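PDB 4K9Q: benzoylformate Decarboxylase from Polynucleobacter necessarius, which binds thiamine diphosphate and magnesium and probably catalyses the non-oxidative decarboxylation of benzoylformate to benzaldehyde. Local coordinates for residues 1-6 / 164-169; 127-132 / 156-161; 26-31 / 68-73. All coordinates share one frame; numbering follows the deposited sequence.

How the interactions relate
The chain begins with strand 2-3, which is later paired by 166-167, so interaction 1 closes a long loop holding both other contacts. Within it interaction 3 comes first, joining residues 26-31 to the end of strand 66-69 and the start of helix 71-77; interaction 2 follows in series, laying 127-132 beside strand 154-159. Interactions 2 and 3 both reach the six-stranded parallel sheet of the N-terminal thiamine diphosphate-binding domain, and Leu-160 O lies 2.7 Å from Thr-30 OG1, a probable hydrogen bond. Interaction 1 sits farther out, its Val-4 and Lys-165 packing on Pro-132 and its Lys-5 on Thr-30 and Phe-31. Of the three, interaction 3 alone touches the cofactor.

Interaction 1 of 3, residues 1-6 / 164-169; sequences MRTVKE and EKLIPE
Val-4 has CG1 anti to the backbone N (chi1 170°) and CG2 anti to the carbonyl carbon; Ile-167, with chi1 of 63°, likewise has its CG2 anti to the carbonyl carbon, and the two methyls, Val-4 CG2 and Ile-167 CG2, meet at 3.7 Å. Alongside runs a two-stranded antiparallel sheet. Arg-2 and Ile-167 form its hydrogen-bonded pair: Ile-167 N gives a nearly straight bond to Arg-2 O (2.9 Å, 170°), and Arg-2 N returns one to Ile-167 O at 3.1 Å. Next comes the non-hydrogen-bonded pair Thr-3 and Leu-166, where Leu-166 CD2 rests 4.0 Å from Thr-3 CG2. Helix 4-15 starts at once. Its first amide, Val-4 N, donates to Lys-165 O (2.9 Å), an oxygen also approached by the CA-H of Thr-3. Thr-3 is the N-cap, and its OG1 accepts from Glu-6 N at 3.0 Å. Val-4 and Ile-167 are further covered by helix 135-147 through Val-135 and Pro-136. The pairing thus rests on backbone bonds at an exposed edge, with aliphatic packing on its buried side. A carbonyl and a hydroxyl together satisfy two amides of the helix start, where both oxygens would interact favourably with the helix dipole.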
loop_
_atom_site.group_PDB
_atom_site.type_symbol
_atom_site.label_atom_id
_atom_site.label_comp_id
_atom_site.label_asym_id
_atom_site.label_seq_id
_atom_site.Cartn_x
_atom_site.Cartn_y
_atom_site.Cartn_z
ATOM N N MET A 1 -8.404 37.281 5.791
ATOM C CA MET A 1 -8.398 35.990 5.119
ATOM C C MET A 1 -8.141 36.173 3.637
ATOM O O MET A 1 -8.385 37.242 3.081
ATOM C CB MET A 1 -9.744 35.284 5.302
ATOM C CG MET A 1 -10.186 35.132 6.744
ATOM S SD MET A 1 -11.674 34.122 6.887
ATOM C CE MET A 1 -10.973 32.483 6.945
ATOM N N ARG A 2 -7.624 35.132 2.996
ATOM C CA ARG A 2 -7.456 35.123 1.550
ATOM C C ARG A 2 -7.817 33.744 1.009
ATOM O O ARG A 2 -8.015 32.811 1.781
ATOM C CB ARG A 2 -6.025 35.507 1.169
ATOM C CG ARG A 2 -5.756 37.000 1.272
ATOM C CD ARG A 2 -4.382 37.378 0.750
ATOM N NE ARG A 2 -4.386 38.739 0.220
ATOM C CZ ARG A 2 -4.077 39.823 0.923
ATOM N NH1 ARG A 2 -4.120 41.019 0.345
ATOM N NH2 ARG A 2 -3.725 39.713 2.200
ATOM N N THR A 3 -7.918 33.610 -0.313
ATOM C CA THR A 3 -8.249 32.300 -0.871
ATOM C C THR A 3 -7.054 31.366 -0.741
ATOM O O THR A 3 -5.905 31.805 -0.741
ATOM C CB THR A 3 -8.631 32.356 -2.361
ATOM O OG1 THR A 3 -7.523 32.853 -3.123
ATOM C CG2 THR A 3 -9.852 33.248 -2.578
ATOM N N VAL A 4 -7.340 30.077 -0.634
ATOM C CA VAL A 4 -6.303 29.056 -0.682
ATOM C C VAL A 4 -5.373 29.310 -1.876
ATOM O O VAL A 4 -4.150 29.240 -1.756
ATOM C CB VAL A 4 -6.933 27.654 -0.797
ATOM C CG1 VAL A 4 -5.853 26.598 -1.091
ATOM C CG2 VAL A 4 -7.752 27.309 0.453
ATOM N N LYS A 5 -5.948 29.629 -3.033
ATOM C CA LYS A 5 -5.138 29.848 -4.227
ATOM C C LYS A 5 -4.163 31.025 -4.057
ATOM O O LYS A 5 -2.969 30.900 -4.350
ATOM C CB LYS A 5 -6.019 30.045 -5.468
ATOM C CG LYS A 5 -5.218 30.183 -6.767
ATOM C CD LYS A 5 -6.095 30.009 -8.001
ATOM C CE LYS A 5 -7.092 31.148 -8.169
ATOM N NZ LYS A 5 -6.447 32.421 -8.589
ATOM N N GLU A 6 -4.663 32.158 -3.572
ATOM C CA GLU A 6 -3.795 33.324 -3.428
ATOM C C GLU A 6 -2.644 33.046 -2.454
ATOM O O GLU A 6 -1.494 33.379 -2.728
ATOM C CB GLU A 6 -4.579 34.572 -2.999
ATOM C CG GLU A 6 -3.732 35.831 -3.088
ATOM C CD GLU A 6 -4.509 37.107 -2.826
ATOM O OE1 GLU A 6 -5.749 37.047 -2.697
ATOM O OE2 GLU A 6 -3.867 38.175 -2.747
ATOM N N GLU A 164 -10.888 28.076 -4.051
ATOM C CA GLU A 164 -11.657 29.310 -3.877
ATOM C C GLU A 164 -12.051 29.571 -2.426
ATOM O O GLU A 164 -12.680 30.589 -2.127
ATOM C CB GLU A 164 -12.933 29.256 -4.718
ATOM C CG GLU A 164 -13.905 28.172 -4.262
ATOM C CD GLU A 164 -15.194 28.152 -5.068
ATOM O OE1 GLU A 164 -16.029 27.259 -4.815
ATOM O OE2 GLU A 164 -15.377 29.020 -5.947
ATOM N N LYS A 165 -11.720 28.651 -1.527
ATOM C CA LYS A 165 -12.102 28.822 -0.120
ATOM C C LYS A 165 -11.309 29.957 0.533
ATOM O O LYS A 165 -10.092 30.063 0.360
ATOM C CB LYS A 165 -11.896 27.524 0.672
ATOM C CG LYS A 165 -12.703 26.313 0.175
ATOM C CD LYS A 165 -14.205 26.531 0.337
ATOM C CE LYS A 165 -14.987 25.248 0.094
ATOM N NZ LYS A 165 -15.154 25.003 -1.351
ATOM N N LEU A 166 -12.003 30.818 1.271
ATOM C CA LEU A 166 -11.340 31.821 2.098
ATOM C C LEU A 166 -10.867 31.177 3.384
ATOM O O LEU A 166 -11.648 30.527 4.081
ATOM C CB LEU A 166 -12.302 32.951 2.439
ATOM C CG LEU A 166 -12.570 33.972 1.339
ATOM C CD1 LEU A 166 -13.579 34.994 1.842
ATOM C CD2 LEU A 166 -11.274 34.648 0.924
ATOM N N ILE A 167 -9.592 31.360 3.703
ATOM C CA ILE A 167 -9.002 30.745 4.885
ATOM C C ILE A 167 -8.152 31.768 5.631
ATOM O O ILE A 167 -7.726 32.770 5.052
ATOM C CB ILE A 167 -8.127 29.519 4.517
ATOM C CG1 ILE A 167 -6.939 29.938 3.645
ATOM C CG2 ILE A 167 -8.961 28.445 3.815
ATOM C CD1 ILE A 167 -5.823 28.890 3.580
ATOM N N PRO A 168 -7.904 31.523 6.927
ATOM C CA PRO A 168 -7.046 32.422 7.704
ATOM C C PRO A 168 -5.669 32.561 7.072
ATOM O O PRO A 168 -5.101 31.585 6.574
ATOM C CB PRO A 168 -6.939 31.715 9.058
ATOM C CG PRO A 168 -8.185 30.904 9.153
ATOM C CD PRO A 168 -8.441 30.426 7.749
ATOM N N GLU A 169 -5.150 33.781 7.070
ATOM C CA GLU A 169 -3.813 34.029 6.567
ATOM C C GLU A 169 -2.802 33.540 7.595
ATOM O O GLU A 169 -2.565 34.200 8.609
ATOM C CB GLU A 169 -3.614 35.523 6.290
ATOM C CG GLU A 169 -3.548 35.889 4.817
ATOM C CD GLU A 169 -2.242 35.474 4.162
ATOM O OE1 GLU A 169 -1.849 36.115 3.162
ATOM O OE2 GLU A 169 -1.607 34.507 4.643
#

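Interaction 2 of 3, residues 127-132 / 156-161; sequences YEPARP and LSLPLD
The flat carboxylate of Glu-128 is met at OE1 by the hydroxyl of Ser-157, which donates to the anti lone pair, the one pointing away from OE2. The distance from Ser-157 OG to Glu-128 OE1 is 2.5 Å, short for such a pair, and Gln-98 NE2 supplies a second donor to the same oxygen. Tyr-127, the other flat group, touches the strand through its stem rather than its ring: Tyr-127 CB lies 4.0 Å from Leu-156 CD2, while the ring leads away, stacks with Trp-125 and packs against Leu-105 of a neighbouring subunit. CG of Glu-128 is anti to the backbone N (chi1 -172°) and lies 3.4 Å from Ser-157 O, which puts the aliphatic part of the side chain alongside that carbonyl.

The backbones pair in parallel at Tyr-127 and Leu-156, with Ser-157 N donating to Tyr-127 O (2.9 Å, 170°). The next bond would need an N-H at residue 129, but this is a proline; Pro-129 CD sits 3.3 Å from Ser-157 O, and Pro-129 CG reaches Leu-158 CD2 at 4.0 Å. Backbone pairing therefore ends after Tyr-127, at the close of edge strand 126-127. The chain turns into helix 135-147, whose Phe-139 touches Leu-156 and Leu-158, and returns as strand 154-159, a beta-alpha-beta crossover. Chemically, the edge ends with a buried Ser-157 O that has no conventional hydrogen-bond partner and is faced by carbon, including a CA-H of Glu-128; the Ser-157 to Glu-128 bond is consistent with a side-chain link beyond the last main-chain bond.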
loop_
_atom_site.group_PDB
_atom_site.type_symbol
_atom_site.label_atom_id
_atom_site.label_comp_id
_atom_site.label_asym_id
_atom_site.label_seq_id
_atom_site.Cartn_x
_atom_site.Cartn_y
_atom_site.Cartn_z
ATOM N N TYR A 127 0.055 12.625 -0.569
ATOM C CA TYR A 127 -0.887 13.197 0.393
ATOM C C TYR A 127 -2.083 13.860 -0.266
ATOM O O TYR A 127 -1.964 14.464 -1.331
ATOM C CB TYR A 127 -0.142 14.247 1.215
ATOM C CG TYR A 127 -0.757 14.646 2.532
ATOM C CD1 TYR A 127 -0.872 13.733 3.574
ATOM C CD2 TYR A 127 -1.155 15.957 2.759
ATOM C CE1 TYR A 127 -1.404 14.112 4.800
ATOM C CE2 TYR A 127 -1.686 16.344 3.976
ATOM C CZ TYR A 127 -1.810 15.419 4.991
ATOM O OH TYR A 127 -2.338 15.808 6.204
ATOM N N GLU A 128 -3.228 13.778 0.400
ATOM C CA GLU A 128 -4.420 14.531 0.011
ATOM C C GLU A 128 -4.858 15.337 1.235
ATOM O O GLU A 128 -5.340 14.756 2.206
ATOM C CB GLU A 128 -5.519 13.563 -0.427
ATOM C CG GLU A 128 -6.770 14.201 -1.035
ATOM C CD GLU A 128 -7.643 13.176 -1.765
ATOM O OE1 GLU A 128 -7.445 12.983 -2.984
ATOM O OE2 GLU A 128 -8.524 12.553 -1.125
ATOM N N PRO A 129 -4.666 16.674 1.213
ATOM C CA PRO A 129 -4.903 17.470 2.433
ATOM C C PRO A 129 -6.276 17.228 3.070
ATOM O O PRO A 129 -7.280 17.046 2.372
ATOM C CB PRO A 129 -4.784 18.917 1.928
ATOM C CG PRO A 129 -3.790 18.807 0.805
ATOM C CD PRO A 129 -4.164 17.510 0.108
ATOM N N ALA A 130 -6.310 17.234 4.401
ATOM C CA ALA A 130 -7.515 16.897 5.149
ATOM C C ALA A 130 -8.555 18.022 5.145
ATOM O O ALA A 130 -9.693 17.804 5.531
ATOM C CB ALA A 130 -7.157 16.511 6.596
ATOM N N ARG A 131 -8.159 19.216 4.716
ATOM C CA ARG A 131 -9.094 20.335 4.562
ATOM C C ARG A 131 -8.448 21.413 3.681
ATOM O O ARG A 131 -7.227 21.421 3.501
ATOM C CB ARG A 131 -9.487 20.903 5.928
ATOM C CG ARG A 131 -8.307 21.320 6.725
ATOM C CD ARG A 131 -8.615 21.640 8.187
ATOM N NE ARG A 131 -7.421 22.268 8.719
ATOM C CZ ARG A 131 -7.408 23.258 9.595
ATOM N NH1 ARG A 131 -8.547 23.729 10.092
ATOM N NH2 ARG A 131 -6.244 23.762 9.977
ATOM N N PRO A 132 -9.265 22.302 3.099
ATOM C CA PRO A 132 -8.707 23.390 2.283
ATOM C C PRO A 132 -7.667 24.220 3.042
ATOM O O PRO A 132 -6.660 24.628 2.462
ATOM C CB PRO A 132 -9.928 24.260 1.969
ATOM C CG PRO A 132 -11.110 23.364 2.145
ATOM C CD PRO A 132 -10.736 22.321 3.150
ATOM N N LEU A 156 0.896 15.503 -4.421
ATOM C CA LEU A 156 -0.284 16.058 -3.746
ATOM C C LEU A 156 -1.523 15.897 -4.621
ATOM O O LEU A 156 -1.501 16.245 -5.807
ATOM C CB LEU A 156 -0.095 17.553 -3.464
ATOM C CG LEU A 156 1.034 17.966 -2.518
ATOM C CD1 LEU A 156 1.105 19.485 -2.440
ATOM C CD2 LEU A 156 0.808 17.357 -1.143
ATOM N N SER A 157 -2.593 15.381 -4.025
ATOM C CA SER A 157 -3.897 15.271 -4.650
ATOM C C SER A 157 -4.760 16.394 -4.091
ATOM O O SER A 157 -4.965 16.475 -2.877
ATOM C CB SER A 157 -4.506 13.908 -4.306
ATOM O OG SER A 157 -5.833 13.808 -4.779
ATOM N N LEU A 158 -5.277 17.246 -4.972
ATOM C CA LEU A 158 -5.873 18.518 -4.571
ATOM C C LEU A 158 -7.317 18.679 -5.071
ATOM O O LEU A 158 -7.551 18.997 -6.232
ATOM C CB LEU A 158 -4.976 19.666 -5.065
ATOM C CG LEU A 158 -3.541 19.569 -4.501
ATOM C CD1 LEU A 158 -2.561 20.360 -5.304
ATOM C CD2 LEU A 158 -3.496 19.975 -3.037
ATOM N N PRO A 159 -8.297 18.441 -4.192
ATOM C CA PRO A 159 -9.707 18.589 -4.588
ATOM C C PRO A 159 -10.015 19.973 -5.180
ATOM O O PRO A 159 -9.598 20.983 -4.628
ATOM C CB PRO A 159 -10.458 18.378 -3.270
ATOM C CG PRO A 159 -9.568 17.442 -2.500
ATOM C CD PRO A 159 -8.157 17.875 -2.835
ATOM N N LEU A 160 -10.767 20.010 -6.275
ATOM C CA LEU A 160 -10.885 21.227 -7.085
ATOM C C LEU A 160 -11.574 22.374 -6.360
ATOM O O LEU A 160 -11.360 23.542 -6.686
ATOM C CB LEU A 160 -11.618 20.921 -8.397
ATOM C CG LEU A 160 -13.099 20.562 -8.264
ATOM C CD1 LEU A 160 -13.944 21.819 -8.440
ATOM C CD2 LEU A 160 -13.474 19.517 -9.304
ATOM N N ASP A 161 -12.406 22.028 -5.390
ATOM C CA ASP A 161 -13.186 23.028 -4.665
ATOM C C ASP A 161 -12.400 23.758 -3.577
ATOM O O ASP A 161 -12.893 24.742 -3.023
ATOM C CB ASP A 161 -14.473 22.412 -4.083
ATOM C CG ASP A 161 -14.213 21.215 -3.157
ATOM O OD1 ASP A 161 -13.312 20.389 -3.430
ATOM O OD2 ASP A 161 -14.950 21.089 -2.149
#

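Interaction 3 of 3, residues 26-31 / 68-73; sequences STEETF and NIHTGA. With TPP (thiamine diphosphate), chain D.
His-70 ND1 donates to Glu-28 OE1 at 2.8 Å, meeting the syn lone pair of OE1, which lies near the imidazole plane; the N-H...O angle of 146° shows a bent bond. Carboxylate and imidazole planes stand 80° apart. The other oxygen, Glu-28 OE2, receives Thr-27 OG1 at 2.5 Å from above the carboxylate plane, and is approached by two weaker donors, Thr-71 N and Gly-97 N. A bend at chi2 (67°) places CD of Glu-28 back toward the His-70 backbone.

One carbon group lies over each face of the His-70 ring. Thr-71 CG2 sits 3.5 Å above its centre on one face; the bridging methylene C7' of thiamine diphosphate lies over the opposite face, while C4' of the pyrimidine comes to 3.3 Å from His-70 CD2, at the ring's rim. Ala-73 CB borders the same pyrimidine at 4.0 Å from N3'. The cofactor's further hydrogen bonds come from another chain, the third subunit, through residues such as Ser-375 and Gly-430, so the pocket spans a subunit interface.

Farther from the cofactor, Asn-68 OD1 lies 3.4 Å from Glu-28 CB and at the edge of the Phe-31 ring, 3.6 Å from CD2, while its ND2 is held by Thr-95. Phe-31 also meets the rings of Phe-9 and Trp-163. The His-carboxylate bond and the packing on both faces thus hold the imidazole's orientation, with its CD2 edge against the pyrimidine and C7' over one face, and Thr-27 serves as a second-shell donor positioning Glu-28.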
loop_
_atom_site.group_PDB
_atom_site.type_symbol
_atom_site.label_atom_id
_atom_site.label_comp_id
_atom_site.label_asym_id
_atom_site.label_seq_id
_atom_site.Cartn_x
_atom_site.Cartn_y
_atom_site.Cartn_z
ATOM N N SER A 26 -10.443 19.294 -16.167
ATOM C CA SER A 26 -11.481 20.057 -15.489
ATOM C C SER A 26 -11.162 20.263 -14.015
ATOM O O SER A 26 -11.454 21.319 -13.453
ATOM C CB SER A 26 -12.844 19.374 -15.635
ATOM O OG SER A 26 -12.874 18.150 -14.928
ATOM N N THR A 27 -10.554 19.253 -13.398
ATOM C CA THR A 27 -10.275 19.287 -11.962
ATOM C C THR A 27 -9.069 20.160 -11.597
ATOM O O THR A 27 -8.787 20.372 -10.413
ATOM C CB THR A 27 -10.071 17.858 -11.412
ATOM O OG1 THR A 27 -9.117 17.171 -12.232
ATOM C CG2 THR A 27 -11.377 17.095 -11.449
ATOM N N GLU A 28 -8.379 20.681 -12.613
ATOM C CA GLU A 28 -7.249 21.587 -12.407
ATOM C C GLU A 28 -7.595 23.043 -12.751
ATOM O O GLU A 28 -6.813 23.952 -12.490
ATOM C CB GLU A 28 -6.050 21.151 -13.251
ATOM C CG GLU A 28 -5.470 19.784 -12.871
ATOM C CD GLU A 28 -6.421 18.633 -13.171
ATOM O OE1 GLU A 28 -6.909 18.557 -14.312
ATOM O OE2 GLU A 28 -6.682 17.798 -12.273
ATOM N N GLU A 29 -8.753 23.271 -13.357
ATOM C CA GLU A 29 -9.069 24.623 -13.818
ATOM C C GLU A 29 -9.171 25.651 -12.686
ATOM O O GLU A 29 -8.791 26.806 -12.863
ATOM C CB GLU A 29 -10.328 24.612 -14.684
ATOM C CG GLU A 29 -10.079 23.950 -16.029
ATOM C CD GLU A 29 -11.250 24.048 -16.980
ATOM O OE1 GLU A 29 -12.412 24.117 -16.524
ATOM O OE2 GLU A 29 -10.996 24.070 -18.193
ATOM N N THR A 30 -9.666 25.233 -11.523
ATOM C CA THR A 30 -9.752 26.146 -10.387
ATOM C C THR A 30 -8.366 26.521 -9.842
ATOM O O THR A 30 -8.177 27.599 -9.282
ATOM C CB THR A 30 -10.634 25.563 -9.271
ATOM O OG1 THR A 30 -10.240 24.211 -9.012
ATOM C CG2 THR A 30 -12.092 25.566 -9.712
ATOM N N PHE A 31 -7.402 25.620 -10.007
ATOM C CA PHE A 31 -6.012 25.921 -9.666
ATOM C C PHE A 31 -5.394 26.892 -10.675
ATOM O O PHE A 31 -4.634 27.792 -10.309
ATOM C CB PHE A 31 -5.195 24.625 -9.619
ATOM C CG PHE A 31 -3.715 24.840 -9.481
ATOM C CD1 PHE A 31 -3.187 25.420 -8.340
ATOM C CD2 PHE A 31 -2.847 24.451 -10.500
ATOM C CE1 PHE A 31 -1.823 25.613 -8.206
ATOM C CE2 PHE A 31 -1.470 24.637 -10.375
ATOM C CZ PHE A 31 -0.958 25.222 -9.231
ATOM N N ASN A 68 1.496 19.701 -12.982
ATOM C CA ASN A 68 0.058 19.763 -12.724
ATOM C C ASN A 68 -0.642 18.907 -13.769
ATOM O O ASN A 68 -0.648 19.247 -14.956
ATOM C CB ASN A 68 -0.441 21.211 -12.775
ATOM C CG ASN A 68 -1.896 21.352 -12.345
ATOM O OD1 ASN A 68 -2.712 21.922 -13.075
ATOM N ND2 ASN A 68 -2.224 20.853 -11.153
ATOM N N ILE A 69 -1.202 17.783 -13.330
ATOM C CA ILE A 69 -1.850 16.858 -14.246
ATOM C C ILE A 69 -3.239 16.465 -13.761
ATOM O O ILE A 69 -3.654 16.833 -12.655
ATOM C CB ILE A 69 -0.966 15.629 -14.525
ATOM C CG1 ILE A 69 -0.655 14.871 -13.227
ATOM C CG2 ILE A 69 0.327 16.052 -15.237
ATOM C CD1 ILE A 69 0.417 13.794 -13.412
ATOM N N HIS A 70 -3.956 15.726 -14.598
ATOM C CA HIS A 70 -5.393 15.575 -14.422
ATOM C C HIS A 70 -5.761 14.286 -13.707
ATOM O O HIS A 70 -5.858 13.235 -14.328
ATOM C CB HIS A 70 -6.092 15.609 -15.777
ATOM C CG HIS A 70 -7.579 15.441 -15.692
ATOM N ND1 HIS A 70 -8.385 16.280 -14.951
ATOM C CD2 HIS A 70 -8.404 14.533 -16.266
ATOM C CE1 HIS A 70 -9.645 15.898 -15.078
ATOM N NE2 HIS A 70 -9.683 14.848 -15.879
ATOM N N THR A 71 -5.999 14.398 -12.405
ATOM C CA THR A 71 -6.495 13.296 -11.583
ATOM C C THR A 71 -5.769 11.953 -11.840
ATOM O O THR A 71 -4.566 11.942 -12.127
ATOM C CB THR A 71 -8.056 13.240 -11.628
ATOM O OG1 THR A 71 -8.551 12.278 -10.685
ATOM C CG2 THR A 71 -8.594 12.937 -13.036
ATOM N N GLY A 72 -6.459 10.831 -11.677
ATOM C CA GLY A 72 -5.817 9.527 -11.793
ATOM C C GLY A 72 -5.413 9.206 -13.220
ATOM O O GLY A 72 -4.432 8.495 -13.454
ATOM N N ALA A 73 -6.173 9.725 -14.181
ATOM C CA ALA A 73 -5.910 9.469 -15.604
ATOM C C ALA A 73 -4.555 10.030 -16.006
ATOM O O ALA A 73 -3.745 9.358 -16.646
ATOM C CB ALA A 73 -7.000 10.092 -16.474
HETATM N "N1'" TPP D . -5.382 13.968 -19.613
HETATM C "C2'" TPP D . -5.955 12.706 -19.632
HETATM C CM2 TPP D . -5.092 11.482 -19.714
HETATM N "N3'" TPP D . -7.326 12.550 -19.557
HETATM C "C4'" TPP D . -8.136 13.655 -19.472
HETATM N "N4'" TPP D . -9.455 13.497 -19.385
HETATM C "C5'" TPP D . -7.572 14.931 -19.489
HETATM C "C6'" TPP D . -6.188 15.094 -19.542
HETATM C "C7'" TPP D . -8.460 16.144 -19.393
HETATM N N3 TPP D . -9.269 16.464 -20.561
HETATM C C2 TPP D . -10.619 16.178 -20.687
HETATM S S1 TPP D . -11.272 16.676 -22.072
HETATM C C5 TPP D . -9.859 17.286 -22.564
HETATM C C4 TPP D . -8.816 17.130 -21.656
HETATM C CM4 TPP D . -7.396 17.599 -21.853
HETATM C C6 TPP D . -9.858 17.969 -23.903
HETATM C C7 TPP D . -10.207 17.081 -25.086
HETATM O O7 TPP D . -9.892 17.852 -26.222
HETATM P PA TPP D . -10.190 17.320 -27.711
HETATM O O1A TPP D . -9.817 15.868 -27.791
HETATM O O2A TPP D . -9.435 18.134 -28.712
HETATM O O3A TPP D . -11.793 17.370 -27.831
HETATM P PB TPP D . -12.746 18.659 -27.953
HETATM O O1B TPP D . -13.232 18.955 -26.571
HETATM O O2B TPP D . -13.887 18.245 -28.855
HETATM O O3B TPP D . -11.997 19.838 -28.487
#